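Local atomic coordinates of lipoprotein (Streptococcus pneumoniae serotype 4, PDB entry 6JF1), a protein that probably captures L-methionine outside the cell as the substrate-binding lipoprotein of an ABC importer and hands it on for uptake. Residues T142-S145 against R146-L150; A253-T257 against D258-K262. All blocks are in the same frame, centred on the assembly; numbering follows the deposited sequence.

Contact 1: T142-S145 against R146-L150; sequences TNES and RALYL. With ZN (zinc ion), chain H; ZN (zinc ion), chain G; MET (methionine), chain B.
Arg146 and Asn143 lie side by side on helix 141-153, a methionine-binding helix of this substrate-binding protein whose successive backbone NH groups bond to the carbonyls four residues back. Arg146 N bonds to Thr142 O. With CG anti to the backbone N (chi1 -168°) and the chain extended to NE, its guanidinium reaches the ligand carboxylate, which sits at its edge: NH1 donates to the methionine O at 2.9 Å. Asn143 OD1 is 3.5 Å from the same NH1, the two planes 37° apart. That OD1 accepts from His84 and Asn202, Asn143 ND2 bonds to Asp140, and a salt bridge to Glu220 holds Arg146 NE. Ala147 follows, its N bonded to Asn143 O at 2.9 Å. Leu148 N then bonds to Glu144 O, and its CD1 runs alongside Glu144 CG at 4.2 Å, beside the stem of a carboxylate whose OE2 binds one zinc ion at 2.1 Å while OE1 binds the other and lies at a longer 2.7 Å from the first. Glu183 and Asn139 share these zinc sites. Last comes Tyr149, whose N meets Ser145 O nearly head-on (C=O...N 165°). Its OH bonds to Ala165 O, and Ser145 OG, held by Ala167 N, lies 3.4 Å from Tyr149 CE2.

Contact 2: A253-T257 against D258-K262; sequences AAYHT and DDVKK
The Tyr255 ring meets Val260 obliquely: CD1 lies 4.1 Å from CG1, and the two side chains cross at about a right angle. Trp43 packs edge-to-face with the same ring, and the Tyr255 side chain also touches Ile46 of helix 41-50 and Thr105 and Tyr106 of strand 100-107. The other flat group, the imidazole of His256, stacks with Trp276, and its NE2 bonds to Asp104 O. At His256 the backbone leaves helical geometry, as the centre of an inverse gamma turn with a weak bond from Thr257 N to Tyr255 O.

Thr257 then ties the two helices together through one hydroxyl. Its OG1, set between the backbone N and the carbonyl carbon (chi1 54°), accepts from Val260 N at 3.1 Å and donates to Ala254 O at 2.9 Å, in the carbonyl plane. Val260 CG2 packs 3.4 Å from both Thr257 OG1 and Ala254 O, and its CB lies 3.3 Å from Tyr255 O, so the valine sits against the end of the first helix. Lys261 N bonds to Thr257 O at 3.0 Å (N-H...O 164°), the first main-chain turn of the new helix. Asp258 and Asp259 follow the cap, where their charges probably suit the positive helix end. The arrangement is an inverse gamma turn whose last residue, Thr257, is the N-cap of helix 258-267, joining it to helix 245-255.

How the contacts relate
Contact 1 and contact 2 are in series along the chain and lie on opposite sides of its centre, their centres 30 Å apart and their nearest atoms about 14 Å apart. They show one helix that lines the pocket and a helix junction set apart from it. Contact 1 packs on strand 134-138 of the six-stranded sheet and supplies pocket residues directly. Contact 2 packs against strand 100-107 of the seven-stranded sheet and does not reach the site: the Tyr255 side chain is about 9 Å from the bound methionine, but it touches Tyr106, itself a pocket residue. Zinc sets them apart too, since Glu144 binds it, whereas the side chain of Val260 stays about 9 Å from that of the zinc ligand Asp44.

Contact 1: T142-S145 against R146-L150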
# COMPACT_ATOMS: atom_id res chain seq x y z
N THR A 142 3.92 10.52 0.36
CA THR A 142 4.46 9.70 1.46
C THR A 142 5.18 8.49 0.89
O THR A 142 6.19 8.09 1.43
CB THR A 142 3.42 9.33 2.53
OG1 THR A 142 2.43 8.52 1.91
CG2 THR A 142 2.83 10.57 3.19
N ASN A 143 4.68 7.90 -0.20
CA ASN A 143 5.35 6.72 -0.78
C ASN A 143 6.53 7.17 -1.65
O ASN A 143 7.53 6.47 -1.75
CB ASN A 143 4.35 5.82 -1.52
CG ASN A 143 3.41 5.16 -0.54
OD1 ASN A 143 3.84 4.37 0.31
ND2 ASN A 143 2.14 5.51 -0.61
N GLU A 144 6.45 8.35 -2.24
CA GLU A 144 7.63 8.93 -2.90
C GLU A 144 8.79 9.09 -1.90
O GLU A 144 9.94 8.67 -2.16
CB GLU A 144 7.26 10.29 -3.50
CG GLU A 144 8.41 10.92 -4.25
CD GLU A 144 8.00 12.26 -4.86
OE1 GLU A 144 6.81 12.48 -5.10
OE2 GLU A 144 8.89 13.10 -5.03
N SER A 145 8.49 9.74 -0.78
CA SER A 145 9.46 9.94 0.30
C SER A 145 10.03 8.59 0.76
O SER A 145 11.26 8.43 0.91
CB SER A 145 8.81 10.67 1.46
OG SER A 145 9.77 10.89 2.48
N ARG A 146 9.14 7.65 1.00
CA ARG A 146 9.50 6.32 1.48
C ARG A 146 10.47 5.66 0.50
O ARG A 146 11.46 5.07 0.93
CB ARG A 146 8.22 5.48 1.53
CG ARG A 146 8.38 4.18 2.29
CD ARG A 146 7.09 3.40 2.12
NE ARG A 146 7.04 2.23 3.01
CZ ARG A 146 6.00 1.40 3.03
NH1 ARG A 146 4.98 1.61 2.21
NH2 ARG A 146 6.01 0.37 3.86
N ALA A 147 10.19 5.76 -0.80
CA ALA A 147 11.03 5.17 -1.80
C ALA A 147 12.42 5.83 -1.78
O ALA A 147 13.43 5.16 -1.95
CB ALA A 147 10.36 5.32 -3.15
N LEU A 148 12.46 7.15 -1.65
CA LEU A 148 13.73 7.90 -1.67
C LEU A 148 14.60 7.56 -0.45
O LEU A 148 15.82 7.35 -0.59
CB LEU A 148 13.43 9.40 -1.75
CG LEU A 148 12.87 9.83 -3.10
CD1 LEU A 148 12.42 11.27 -3.07
CD2 LEU A 148 13.90 9.60 -4.19
N TYR A 149 13.99 7.50 0.74
CA TYR A 149 14.79 7.05 1.87
C TYR A 149 15.31 5.62 1.66
O TYR A 149 16.40 5.28 2.11
CB TYR A 149 14.00 7.18 3.17
CG TYR A 149 13.93 8.58 3.71
CD1 TYR A 149 15.05 9.18 4.29
CD2 TYR A 149 12.74 9.30 3.68
CE1 TYR A 149 14.99 10.46 4.83
CE2 TYR A 149 12.67 10.59 4.20
CZ TYR A 149 13.80 11.17 4.77
OH TYR A 149 13.72 12.41 5.31
N LEU A 150 14.51 4.78 1.00
CA LEU A 150 14.90 3.41 0.65
C LEU A 150 16.11 3.42 -0.28
O LEU A 150 17.06 2.63 -0.10
CB LEU A 150 13.74 2.68 -0.06
CG LEU A 150 14.02 1.20 -0.31
CD1 LEU A 150 13.72 0.40 0.94
CD2 LEU A 150 13.23 0.64 -1.47
ZN ZN H . 8.18 14.43 -6.47
ZN ZN G . 5.33 13.40 -6.36
N MET B . -0.45 -1.28 1.31
CA MET B . 0.43 -0.10 0.95
C MET B . 1.75 -0.24 1.70
O MET B . 2.82 0.04 1.13
CB MET B . -0.24 1.22 1.36
CG MET B . 0.40 2.45 0.68
SD MET B . -0.43 3.99 1.20
CE MET B . -1.86 4.00 0.12
OXT MET B . 1.73 -0.70 2.88
O HOH W 1 6.62 15.38 -5.79
O HOH W 2 5.14 14.16 -4.51

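Contact 2: A253-T257 against D258-K262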
# COMPACT_ATOMS: atom_id res chain seq x y z
N ALA A 253 -13.71 -6.82 14.82
CA ALA A 253 -13.45 -8.00 15.64
C ALA A 253 -13.08 -9.19 14.75
O ALA A 253 -12.16 -9.98 15.09
CB ALA A 253 -14.66 -8.34 16.50
N ALA A 254 -13.79 -9.35 13.62
CA ALA A 254 -13.50 -10.45 12.72
C ALA A 254 -12.12 -10.27 12.09
O ALA A 254 -11.39 -11.22 12.02
CB ALA A 254 -14.57 -10.53 11.64
N TYR A 255 -11.75 -9.07 11.63
CA TYR A 255 -10.38 -8.87 11.09
C TYR A 255 -9.34 -9.32 12.14
O TYR A 255 -8.40 -10.03 11.85
CB TYR A 255 -10.20 -7.43 10.58
CG TYR A 255 -9.13 -7.21 9.52
CD1 TYR A 255 -7.81 -7.55 9.74
CD2 TYR A 255 -9.44 -6.70 8.27
CE1 TYR A 255 -6.82 -7.36 8.79
CE2 TYR A 255 -8.48 -6.49 7.29
CZ TYR A 255 -7.17 -6.84 7.54
OH TYR A 255 -6.22 -6.60 6.60
N HIS A 256 -9.50 -8.89 13.39
CA HIS A 256 -8.52 -9.14 14.42
C HIS A 256 -8.70 -10.55 15.02
O HIS A 256 -8.73 -10.75 16.25
CB HIS A 256 -8.60 -7.99 15.44
CG HIS A 256 -7.89 -6.76 14.97
ND1 HIS A 256 -7.70 -5.67 15.79
CD2 HIS A 256 -7.25 -6.48 13.79
CE1 HIS A 256 -6.99 -4.74 15.13
NE2 HIS A 256 -6.71 -5.22 13.88
N THR A 257 -8.79 -11.58 14.20
CA THR A 257 -8.86 -12.95 14.74
C THR A 257 -7.58 -13.70 14.40
O THR A 257 -6.81 -13.31 13.46
CB THR A 257 -10.08 -13.69 14.22
OG1 THR A 257 -10.03 -13.63 12.79
CG2 THR A 257 -11.37 -13.13 14.77
N ASP A 258 -7.35 -14.78 15.13
CA ASP A 258 -6.25 -15.66 14.77
C ASP A 258 -6.51 -16.21 13.36
O ASP A 258 -5.58 -16.35 12.57
CB ASP A 258 -5.99 -16.73 15.84
CG ASP A 258 -5.13 -16.20 16.99
OD1 ASP A 258 -4.39 -15.20 16.78
OD2 ASP A 258 -5.20 -16.79 18.08
N ASP A 259 -7.77 -16.48 13.06
CA ASP A 259 -8.12 -17.09 11.76
C ASP A 259 -7.66 -16.15 10.63
O ASP A 259 -7.01 -16.57 9.66
CB ASP A 259 -9.63 -17.18 11.60
CG ASP A 259 -10.36 -18.05 12.61
OD1 ASP A 259 -10.24 -17.77 13.85
OD2 ASP A 259 -11.09 -18.96 12.15
N VAL A 260 -8.01 -14.88 10.75
CA VAL A 260 -7.66 -13.93 9.70
C VAL A 260 -6.14 -13.69 9.64
O VAL A 260 -5.58 -13.54 8.56
CB VAL A 260 -8.48 -12.63 9.81
CG1 VAL A 260 -7.94 -11.57 8.85
CG2 VAL A 260 -9.93 -12.94 9.48
N LYS A 261 -5.50 -13.65 10.80
CA LYS A 261 -4.06 -13.54 10.90
C LYS A 261 -3.45 -14.60 9.97
O LYS A 261 -2.63 -14.28 9.10
CB LYS A 261 -3.66 -13.68 12.38
CG LYS A 261 -2.40 -12.98 12.88
CD LYS A 261 -2.51 -12.63 14.37
CE LYS A 261 -1.19 -12.51 15.11
NZ LYS A 261 -1.38 -12.07 16.53
N LYS A 262 -3.89 -15.86 10.12
CA LYS A 262 -3.33 -16.97 9.37
C LYS A 262 -3.67 -16.82 7.89
O LYS A 262 -2.86 -17.11 7.06
CB LYS A 262 -3.91 -18.31 9.86
CG LYS A 262 -3.46 -18.73 11.26
CD LYS A 262 -4.03 -20.08 11.71